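Local coordinates for protein cyclic UMP-AMP synthase (Rhodothermus marinus SG0.5JP17-172, PDB 6E0K) that synthesises the cyclic dinucleotide second messenger 3',3'-cUAMP from UTP and ATP as part of a CBASS antiphage defence system, at residues A[59-64]-A[124-129]; A[135-140]-A[147-152]; A[206-211]-A[269-274]. One frame throughout, in Å; residues are numbered along the deposited sequence.

Contact 1. Residues A[59-64]-A[124-129]; sequences SDVDVV and TYLPAD
At the start of 59-64, the carbonyl O of Ser-59 rests against CD1 of Leu-126. The next side chain, Asp-60, crosses Pro-127 at about a right angle, its OD1 3.6 Å from CG of the proline ring. The regular pairing begins at Val-61, whose N donates to Pro-127 O at 2.9 Å in the carbonyl plane, nearly straight at 175°. Val-61 O takes the N-H of Asp-129 at 2.8 Å, almost along the C=O axis. CG2 of Val-61, anti to the carbonyl carbon, packs at 3.8 Å on CB of Leu-126, on the face that Val-61 shares with Ala-128, while helix 18-32 adds Ala-20. Asp-62 turns to the other face and lies alongside Asp-129, both pointing the same way with carboxylate planes 73° apart. Its OD1 is 4.2 Å from OD2 of Asp-129, and water 1 hydrogen-bonds to both oxygens, which should ease the repulsion. OD1 of Asp-129 is held separately by Thr-118 and Lys-120. Finally, Val-63 N reaches Asp-129 O at 3.0 Å from above the carbonyl plane, and its CG2 meets CB of Ala-128. This parallel strand pair carries Asp-60, Asp-62 and Asp-129, the Mg(2+)-binding aspartate triad of the nucleotidyltransferase fold.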
loop_
_atom_site.group_PDB
_atom_site.type_symbol
_atom_site.label_atom_id
_atom_site.label_comp_id
_atom_site.label_asym_id
_atom_site.label_seq_id
_atom_site.Cartn_x
_atom_site.Cartn_y
_atom_site.Cartn_z
ATOM N N SER A 59 -11.259 -3.761 -8.450
ATOM C CA SER A 59 -10.373 -4.575 -7.635
ATOM C C SER A 59 -10.871 -4.602 -6.194
ATOM O O SER A 59 -11.656 -3.750 -5.771
ATOM C CB SER A 59 -8.946 -4.041 -7.720
ATOM O OG SER A 59 -8.934 -2.633 -7.571
ATOM N N ASP A 60 -10.410 -5.600 -5.438
ATOM C CA ASP A 60 -10.823 -5.726 -4.047
ATOM C C ASP A 60 -10.386 -4.499 -3.257
ATOM O O ASP A 60 -9.380 -3.856 -3.556
ATOM C CB ASP A 60 -10.224 -6.978 -3.396
ATOM C CG ASP A 60 -10.745 -8.288 -3.992
ATOM O OD1 ASP A 60 -11.648 -8.287 -4.862
ATOM O OD2 ASP A 60 -10.229 -9.343 -3.562
ATOM N N VAL A 61 -11.153 -4.169 -2.234
ATOM C CA VAL A 61 -10.913 -2.972 -1.434
ATOM C C VAL A 61 -10.116 -3.350 -0.192
ATOM O O VAL A 61 -10.499 -4.267 0.546
ATOM C CB VAL A 61 -12.241 -2.303 -1.041
ATOM C CG1 VAL A 61 -11.978 -1.047 -0.227
ATOM C CG2 VAL A 61 -13.056 -1.969 -2.290
ATOM N N ASP A 62 -9.033 -2.620 0.061
ATOM C CA ASP A 62 -8.185 -2.867 1.228
ATOM C C ASP A 62 -8.645 -1.990 2.390
ATOM O O ASP A 62 -8.437 -0.769 2.384
ATOM C CB ASP A 62 -6.721 -2.601 0.893
ATOM C CG ASP A 62 -6.209 -3.499 -0.213
ATOM O OD1 ASP A 62 -6.394 -4.729 -0.121
ATOM O OD2 ASP A 62 -5.648 -2.967 -1.195
ATOM N N VAL A 63 -9.263 -2.614 3.396
ATOM C CA VAL A 63 -9.853 -1.918 4.529
ATOM C C VAL A 63 -9.039 -2.233 5.773
ATOM O O VAL A 63 -8.643 -3.382 5.986
ATOM C CB VAL A 63 -11.324 -2.337 4.729
ATOM C CG1 VAL A 63 -11.954 -1.588 5.907
ATOM C CG2 VAL A 63 -12.114 -2.115 3.432
ATOM N N VAL A 64 -8.800 -1.217 6.595
ATOM C CA VAL A 64 -8.114 -1.377 7.874
ATOM C C VAL A 64 -9.118 -1.144 9.000
ATOM O O VAL A 64 -9.791 -0.110 9.035
ATOM C CB VAL A 64 -6.937 -0.396 8.000
ATOM C CG1 VAL A 64 -6.208 -0.646 9.317
ATOM C CG2 VAL A 64 -5.972 -0.545 6.835
ATOM N N THR A 124 -22.183 -5.837 -0.596
ATOM C CA THR A 124 -23.039 -5.585 -1.752
ATOM C C THR A 124 -22.406 -4.645 -2.767
ATOM O O THR A 124 -23.035 -4.343 -3.786
ATOM C CB THR A 124 -24.371 -4.988 -1.313
ATOM O OG1 THR A 124 -24.105 -3.762 -0.619
ATOM C CG2 THR A 124 -25.102 -5.951 -0.396
ATOM N N TYR A 125 -21.183 -4.172 -2.505
ATOM C CA TYR A 125 -20.459 -3.318 -3.421
ATOM C C TYR A 125 -19.296 -4.139 -3.957
ATOM O O TYR A 125 -19.504 -4.963 -4.872
ATOM C CB TYR A 125 -20.059 -2.024 -2.702
ATOM C CG TYR A 125 -21.275 -1.241 -2.258
ATOM C CD1 TYR A 125 -21.996 -0.496 -3.184
ATOM C CD2 TYR A 125 -21.695 -1.253 -0.934
ATOM C CE1 TYR A 125 -23.114 0.221 -2.800
ATOM C CE2 TYR A 125 -22.820 -0.540 -0.542
ATOM C CZ TYR A 125 -23.520 0.199 -1.489
ATOM O OH TYR A 125 -24.638 0.931 -1.132
ATOM N N LEU A 126 -18.087 -3.985 -3.434
ATOM C CA LEU A 126 -16.942 -4.808 -3.796
ATOM C C LEU A 126 -16.528 -5.726 -2.656
ATOM O O LEU A 126 -16.885 -5.505 -1.496
ATOM C CB LEU A 126 -15.739 -3.929 -4.181
ATOM C CG LEU A 126 -15.903 -3.276 -5.549
ATOM C CD1 LEU A 126 -14.953 -2.107 -5.666
ATOM C CD2 LEU A 126 -15.655 -4.285 -6.659
ATOM N N PRO A 127 -15.754 -6.764 -2.954
ATOM C CA PRO A 127 -15.159 -7.553 -1.879
ATOM C C PRO A 127 -14.148 -6.712 -1.122
ATOM O O PRO A 127 -13.444 -5.877 -1.698
ATOM C CB PRO A 127 -14.478 -8.716 -2.615
ATOM C CG PRO A 127 -15.072 -8.715 -3.992
ATOM C CD PRO A 127 -15.381 -7.277 -4.281
ATOM N N ALA A 128 -14.097 -6.929 0.187
ATOM C CA ALA A 128 -13.201 -6.212 1.068
ATOM C C ALA A 128 -12.197 -7.185 1.665
ATOM O O ALA A 128 -12.547 -8.301 2.064
ATOM C CB ALA A 128 -13.977 -5.498 2.178
ATOM N N ASP A 129 -10.943 -6.771 1.689
ATOM C CA ASP A 129 -9.885 -7.500 2.372
ATOM C C ASP A 129 -9.574 -6.697 3.625
ATOM O O ASP A 129 -9.011 -5.601 3.536
ATOM C CB ASP A 129 -8.663 -7.641 1.469
ATOM C CG ASP A 129 -7.677 -8.656 1.983
ATOM O OD1 ASP A 129 -8.103 -9.781 2.320
ATOM O OD2 ASP A 129 -6.473 -8.328 2.039
HETATM O O HOH W 1 -5.760 -5.867 2.296
#

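Contact 2. Residues A[135-140]-A[147-152]; sequences QYRKYP and DDYIEG
Arg-137 lays its extended side chain across one face of the Tyr-149 ring, CD sitting 3.6 Å from the ring centroid. The guanidinium continues flat over the phenol end, its plane only 1° from that of the ring and CZ 3.6 Å from Tyr-149 OH. This stack rides on a beta hairpin formed by strands 127-138 and 150-157, in which Tyr-136 with Gly-152 and Lys-138 with Ile-150 are hydrogen-bonded pairs. Two in-plane partners fix the guanidinium's rotation: Arg-137 NE donates to Gln-135 OE1 at 2.8 Å, nearly along the C=O axis, and Arg-137 NH1 to Tyr-139 OH at 3.0 Å. Phe-71 makes a cation-pi contact with the same arginine. Tyr-149 holds CG in the crowded position between its backbone N and carbonyl carbon (chi1 60°), with its CB over the Tyr-139 ring, 3.7 Å from the centroid. The two tyrosines run side by side, their planes inclined at 44°. Further along, the Gln-135 amide stacks on the Glu-151 carboxylate, whose OE2 is bridged to Lys-169. Water 2 ties the Tyr-149 hydroxyl to Gln-135 and Glu-151: in the plane of the Tyr-149 ring it accepts from OH at 2.5 Å and donates to Gln-135 OE1 and to Glu-151 OE1.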
loop_
_atom_site.group_PDB
_atom_site.type_symbol
_atom_site.label_atom_id
_atom_site.label_comp_id
_atom_site.label_asym_id
_atom_site.label_seq_id
_atom_site.Cartn_x
_atom_site.Cartn_y
_atom_site.Cartn_z
ATOM N N GLN A 135 -3.353 -0.404 17.166
ATOM C CA GLN A 135 -2.376 0.672 17.066
ATOM C C GLN A 135 -1.024 0.198 17.592
ATOM O O GLN A 135 -0.954 -0.487 18.609
ATOM C CB GLN A 135 -2.864 1.874 17.875
ATOM C CG GLN A 135 -1.971 3.095 17.808
ATOM C CD GLN A 135 -2.459 4.184 18.747
ATOM O OE1 GLN A 135 -1.754 4.586 19.668
ATOM N NE2 GLN A 135 -3.689 4.645 18.532
ATOM N N TYR A 136 0.039 0.528 16.866
ATOM C CA TYR A 136 1.404 0.218 17.268
ATOM C C TYR A 136 2.158 1.530 17.430
ATOM O O TYR A 136 2.083 2.398 16.557
ATOM C CB TYR A 136 2.102 -0.663 16.225
ATOM C CG TYR A 136 3.503 -1.056 16.637
ATOM C CD1 TYR A 136 3.715 -2.156 17.449
ATOM C CD2 TYR A 136 4.608 -0.317 16.223
ATOM C CE1 TYR A 136 5.008 -2.534 17.835
ATOM C CE2 TYR A 136 5.885 -0.675 16.601
ATOM C CZ TYR A 136 6.083 -1.782 17.404
ATOM O OH TYR A 136 7.360 -2.128 17.764
ATOM N N ARG A 137 2.855 1.686 18.550
ATOM C CA ARG A 137 3.659 2.875 18.800
ATOM C C ARG A 137 5.127 2.484 18.816
ATOM O O ARG A 137 5.558 1.701 19.671
ATOM C CB ARG A 137 3.278 3.524 20.133
ATOM C CG ARG A 137 1.848 4.052 20.166
ATOM C CD ARG A 137 1.618 4.843 21.449
ATOM N NE ARG A 137 0.225 5.258 21.595
ATOM C CZ ARG A 137 -0.230 5.978 22.614
ATOM N NH1 ARG A 137 0.594 6.370 23.580
ATOM N NH2 ARG A 137 -1.519 6.305 22.667
ATOM N N LYS A 138 5.899 3.060 17.897
ATOM C CA LYS A 138 7.339 2.875 17.865
ATOM C C LYS A 138 7.970 4.057 18.584
ATOM O O LYS A 138 7.960 5.184 18.074
ATOM C CB LYS A 138 7.841 2.759 16.427
ATOM C CG LYS A 138 9.347 2.563 16.354
ATOM C CD LYS A 138 9.794 2.198 14.943
ATOM C CE LYS A 138 9.389 3.255 13.930
ATOM N NZ LYS A 138 9.968 2.932 12.583
ATOM N N TYR A 139 8.494 3.800 19.790
ATOM C CA TYR A 139 9.096 4.810 20.637
ATOM C C TYR A 139 10.606 4.812 20.480
ATOM O O TYR A 139 11.213 3.769 20.209
ATOM C CB TYR A 139 8.771 4.554 22.110
ATOM C CG TYR A 139 7.384 4.964 22.557
ATOM C CD1 TYR A 139 6.308 4.085 22.461
ATOM C CD2 TYR A 139 7.169 6.208 23.140
ATOM C CE1 TYR A 139 5.044 4.454 22.907
ATOM C CE2 TYR A 139 5.904 6.589 23.571
ATOM C CZ TYR A 139 4.856 5.699 23.466
ATOM O OH TYR A 139 3.608 6.075 23.911
ATOM N N PRO A 140 11.221 5.966 20.704
ATOM C CA PRO A 140 12.678 6.060 20.691
ATOM C C PRO A 140 13.285 5.493 21.962
ATOM O O PRO A 140 12.590 5.320 22.975
ATOM C CB PRO A 140 12.920 7.573 20.595
ATOM C CG PRO A 140 11.745 8.163 21.266
ATOM C CD PRO A 140 10.590 7.283 20.886
ATOM N N ASP A 147 4.585 11.703 24.075
ATOM C CA ASP A 147 4.037 11.976 22.749
ATOM C C ASP A 147 5.056 11.791 21.630
ATOM O O ASP A 147 4.715 11.994 20.461
ATOM C CB ASP A 147 3.468 13.398 22.696
ATOM C CG ASP A 147 2.126 13.514 23.396
ATOM O OD1 ASP A 147 2.026 13.090 24.571
ATOM O OD2 ASP A 147 1.173 14.033 22.772
ATOM N N ASP A 148 6.288 11.408 21.956
ATOM C CA ASP A 148 7.356 11.236 20.971
ATOM C C ASP A 148 7.360 9.775 20.536
ATOM O O ASP A 148 8.080 8.943 21.091
ATOM C CB ASP A 148 8.691 11.662 21.579
ATOM C CG ASP A 148 9.867 11.575 20.603
ATOM O OD1 ASP A 148 9.680 11.219 19.423
ATOM O OD2 ASP A 148 11.001 11.865 21.043
ATOM N N TYR A 149 6.527 9.452 19.549
ATOM C CA TYR A 149 6.502 8.115 18.980
ATOM C C TYR A 149 5.973 8.213 17.561
ATOM O O TYR A 149 5.346 9.205 17.179
ATOM C CB TYR A 149 5.633 7.148 19.801
ATOM C CG TYR A 149 4.180 7.556 19.911
ATOM C CD1 TYR A 149 3.244 7.193 18.938
ATOM C CD2 TYR A 149 3.741 8.286 21.001
ATOM C CE1 TYR A 149 1.899 7.564 19.066
ATOM C CE2 TYR A 149 2.413 8.662 21.131
ATOM C CZ TYR A 149 1.504 8.302 20.168
ATOM O OH TYR A 149 0.190 8.684 20.327
ATOM N N ILE A 150 6.217 7.164 16.793
ATOM C CA ILE A 150 5.701 7.035 15.437
ATOM C C ILE A 150 4.594 5.995 15.463
ATOM O O ILE A 150 4.778 4.891 15.993
ATOM C CB ILE A 150 6.825 6.661 14.457
ATOM C CG1 ILE A 150 7.864 7.782 14.430
ATOM C CG2 ILE A 150 6.259 6.429 13.055
ATOM C CD1 ILE A 150 9.114 7.437 13.680
ATOM N N GLU A 151 3.439 6.342 14.898
ATOM C CA GLU A 151 2.263 5.489 14.985
ATOM C C GLU A 151 2.145 4.625 13.742
ATOM O O GLU A 151 2.195 5.138 12.612
ATOM C CB GLU A 151 0.981 6.303 15.162
ATOM C CG GLU A 151 -0.219 5.413 15.459
ATOM C CD GLU A 151 -1.543 6.130 15.302
ATOM O OE1 GLU A 151 -1.745 7.149 15.991
ATOM O OE2 GLU A 151 -2.374 5.675 14.490
ATOM N N GLY A 152 1.983 3.324 13.958
ATOM C CA GLY A 152 1.606 2.369 12.942
ATOM C C GLY A 152 0.485 1.493 13.462
ATOM O O GLY A 152 -0.328 1.908 14.288
HETATM O O HOH W 2 -1.677 7.785 18.863
#

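Contact 3. Residues A[206-211]-A[269-274]; sequences PQDLAP and EEKARR
Water 4 is gripped by three hydrogen bonds between the loop and the helix. It donates to Leu-209 O and to Lys-271 O, each at 2.7 Å, and accepts from Arg-274 NE at 2.8 Å, lying in the guanidinium plane. The two carbonyls are themselves 4.4 Å apart, O of Leu-209 to O of Lys-271, so the water bridges backbones that do not bond directly. Asp-208 carries the charge on the loop side. Its CG stands in the crowded position between backbone N and carbonyl carbon (chi1 60°), and its carboxylate is divided between two cations. OD1 receives Arg-274 NH2 at 2.9 Å, 68° out of the carboxylate plane, while OD2 receives Lys-271 NZ at 3.0 Å, also from above the plane. Water 3 adds a bridge alongside the salt bridge, donating to Asp-208 OD1 and accepting from Arg-274 NH1 at 2.8 Å. Lys-271 and Arg-274 are three residues apart, so both leave the same side of the helix; bends at chi2 and chi4 in the lysine and at chi3 in the arginine bring them to the one carboxylate. Apolar carbons cover both faces of the guanidinium. Pro-206 comes tip to tip with the arginine, CG 3.5 Å from NH1 over one guanidinium face, and Lys-271 CE lies toward the rim of the opposite face. Leu-209 also packs on Tyr-278 further along helix 269-285. Two cations this close would be expected to favour the ionised carboxylate. The arrangement is a surface salt-bridge network, joining a type I beta turn, Pro-206 to Leu-209 in the loop between helices 186-202 and 212-220, to the N-terminal turns of helix 269-285.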
loop_
_atom_site.group_PDB
_atom_site.type_symbol
_atom_site.label_atom_id
_atom_site.label_comp_id
_atom_site.label_asym_id
_atom_site.label_seq_id
_atom_site.Cartn_x
_atom_site.Cartn_y
_atom_site.Cartn_z
ATOM N N PRO A 206 6.570 -10.945 -17.158
ATOM C CA PRO A 206 6.427 -11.644 -15.874
ATOM C C PRO A 206 5.316 -11.056 -15.019
ATOM O O PRO A 206 5.168 -9.836 -14.918
ATOM C CB PRO A 206 7.796 -11.452 -15.208
ATOM C CG PRO A 206 8.745 -11.277 -16.348
ATOM C CD PRO A 206 7.969 -10.538 -17.408
ATOM N N GLN A 207 4.544 -11.954 -14.387
ATOM C CA GLN A 207 3.442 -11.546 -13.519
ATOM C C GLN A 207 3.895 -10.585 -12.434
ATOM O O GLN A 207 3.131 -9.693 -12.039
ATOM C CB GLN A 207 2.805 -12.773 -12.863
ATOM C CG GLN A 207 1.540 -13.253 -13.528
ATOM C CD GLN A 207 0.411 -12.248 -13.413
ATOM O OE1 GLN A 207 0.382 -11.425 -12.496
ATOM N NE2 GLN A 207 -0.523 -12.301 -14.354
ATOM N N ASP A 208 5.115 -10.764 -11.926
ATOM C CA ASP A 208 5.625 -9.941 -10.837
ATOM C C ASP A 208 6.572 -8.850 -11.328
ATOM O O ASP A 208 7.503 -8.470 -10.614
ATOM C CB ASP A 208 6.297 -10.821 -9.782
ATOM C CG ASP A 208 7.470 -11.618 -10.329
ATOM O OD1 ASP A 208 7.679 -11.642 -11.560
ATOM O OD2 ASP A 208 8.188 -12.236 -9.512
ATOM N N LEU A 209 6.331 -8.326 -12.531
ATOM C CA LEU A 209 7.209 -7.304 -13.095
ATOM C C LEU A 209 7.324 -6.083 -12.186
ATOM O O LEU A 209 8.414 -5.527 -12.019
ATOM C CB LEU A 209 6.690 -6.900 -14.473
ATOM C CG LEU A 209 7.477 -5.818 -15.210
ATOM C CD1 LEU A 209 8.895 -6.290 -15.493
ATOM C CD2 LEU A 209 6.754 -5.511 -16.489
ATOM N N ALA A 210 6.220 -5.651 -11.584
ATOM C CA ALA A 210 6.335 -4.559 -10.623
ATOM C C ALA A 210 5.124 -4.540 -9.705
ATOM O O ALA A 210 4.146 -3.834 -9.978
ATOM C CB ALA A 210 6.490 -3.212 -11.332
ATOM N N PRO A 211 5.154 -5.304 -8.615
ATOM C CA PRO A 211 4.024 -5.304 -7.681
ATOM C C PRO A 211 3.703 -3.887 -7.231
ATOM O O PRO A 211 4.601 -3.078 -6.985
ATOM C CB PRO A 211 4.524 -6.173 -6.522
ATOM C CG PRO A 211 5.617 -7.026 -7.127
ATOM C CD PRO A 211 6.262 -6.155 -8.160
ATOM N N GLU A 269 16.715 -5.293 -5.522
ATOM C CA GLU A 269 17.260 -4.378 -6.518
ATOM C C GLU A 269 17.237 -5.008 -7.900
ATOM O O GLU A 269 16.985 -4.324 -8.897
ATOM C CB GLU A 269 18.688 -3.978 -6.160
ATOM C CG GLU A 269 18.801 -3.138 -4.904
ATOM C CD GLU A 269 20.195 -2.602 -4.730
ATOM O OE1 GLU A 269 20.800 -2.211 -5.751
ATOM O OE2 GLU A 269 20.696 -2.596 -3.583
ATOM N N GLU A 270 17.483 -6.313 -7.983
ATOM C CA GLU A 270 17.487 -6.956 -9.289
ATOM C C GLU A 270 16.104 -6.930 -9.925
ATOM O O GLU A 270 15.979 -6.740 -11.143
ATOM C CB GLU A 270 18.007 -8.387 -9.172
ATOM C CG GLU A 270 18.320 -9.006 -10.513
ATOM C CD GLU A 270 19.505 -8.346 -11.220
ATOM O OE1 GLU A 270 20.252 -7.561 -10.577
ATOM O OE2 GLU A 270 19.686 -8.606 -12.425
ATOM N N LYS A 271 15.048 -7.103 -9.124
ATOM C CA LYS A 271 13.692 -6.996 -9.668
ATOM C C LYS A 271 13.386 -5.571 -10.112
ATOM O O LYS A 271 12.715 -5.363 -11.135
ATOM C CB LYS A 271 12.655 -7.454 -8.635
ATOM C CG LYS A 271 12.643 -8.963 -8.375
ATOM C CD LYS A 271 12.128 -9.731 -9.582
ATOM C CE LYS A 271 12.126 -11.235 -9.337
ATOM N NZ LYS A 271 10.977 -11.650 -8.500
ATOM N N ALA A 272 13.851 -4.575 -9.351
ATOM C CA ALA A 272 13.672 -3.188 -9.770
ATOM C C ALA A 272 14.404 -2.908 -11.078
ATOM O O ALA A 272 13.865 -2.243 -11.967
ATOM C CB ALA A 272 14.149 -2.235 -8.671
ATOM N N ARG A 273 15.644 -3.394 -11.209
ATOM C CA ARG A 273 16.378 -3.211 -12.462
ATOM C C ARG A 273 15.673 -3.894 -13.625
ATOM O O ARG A 273 15.704 -3.403 -14.761
ATOM C CB ARG A 273 17.799 -3.751 -12.317
ATOM C CG ARG A 273 18.585 -3.079 -11.228
ATOM C CD ARG A 273 19.004 -1.714 -11.659
ATOM N NE ARG A 273 19.965 -1.136 -10.724
ATOM C CZ ARG A 273 20.149 0.168 -10.578
ATOM N NH1 ARG A 273 19.425 1.017 -11.305
ATOM N NH2 ARG A 273 21.036 0.618 -9.701
ATOM N N ARG A 274 15.058 -5.049 -13.373
ATOM C CA ARG A 274 14.304 -5.712 -14.430
ATOM C C ARG A 274 13.141 -4.842 -14.895
ATOM O O ARG A 274 12.892 -4.699 -16.099
ATOM C CB ARG A 274 13.799 -7.074 -13.947
ATOM C CG ARG A 274 12.985 -7.824 -15.014
ATOM C CD ARG A 274 12.523 -9.192 -14.544
ATOM N NE ARG A 274 11.509 -9.096 -13.507
ATOM C CZ ARG A 274 10.777 -10.114 -13.070
ATOM N NH1 ARG A 274 10.928 -11.331 -13.592
ATOM N NH2 ARG A 274 9.876 -9.904 -12.116
HETATM O O HOH W 3 9.613 -13.433 -12.220
HETATM O O HOH W 4 10.663 -6.984 -11.953
#

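The three contacts follow one another along the chain without interlacing. Contacts 1 and 2 belong to the same mixed sheet and share strand 127-138: its beginning pairs with strand 61-68 in contact 1, its end with strand 150-157 in contact 2. Their centres lie about 28 Å apart and their nearest atoms about 8 Å. Contact 1 carries the Mg(2+)-binding aspartates of the nucleotidyltransferase sheet, and contact 2 is the hairpin at the far end of the shared strand. Contact 3 lies in the helical part, about 26 Å from contact 1 and about 32 Å from contact 2 between centres. It touches neither, though its loop leads directly to the ATP-binding Ser-212.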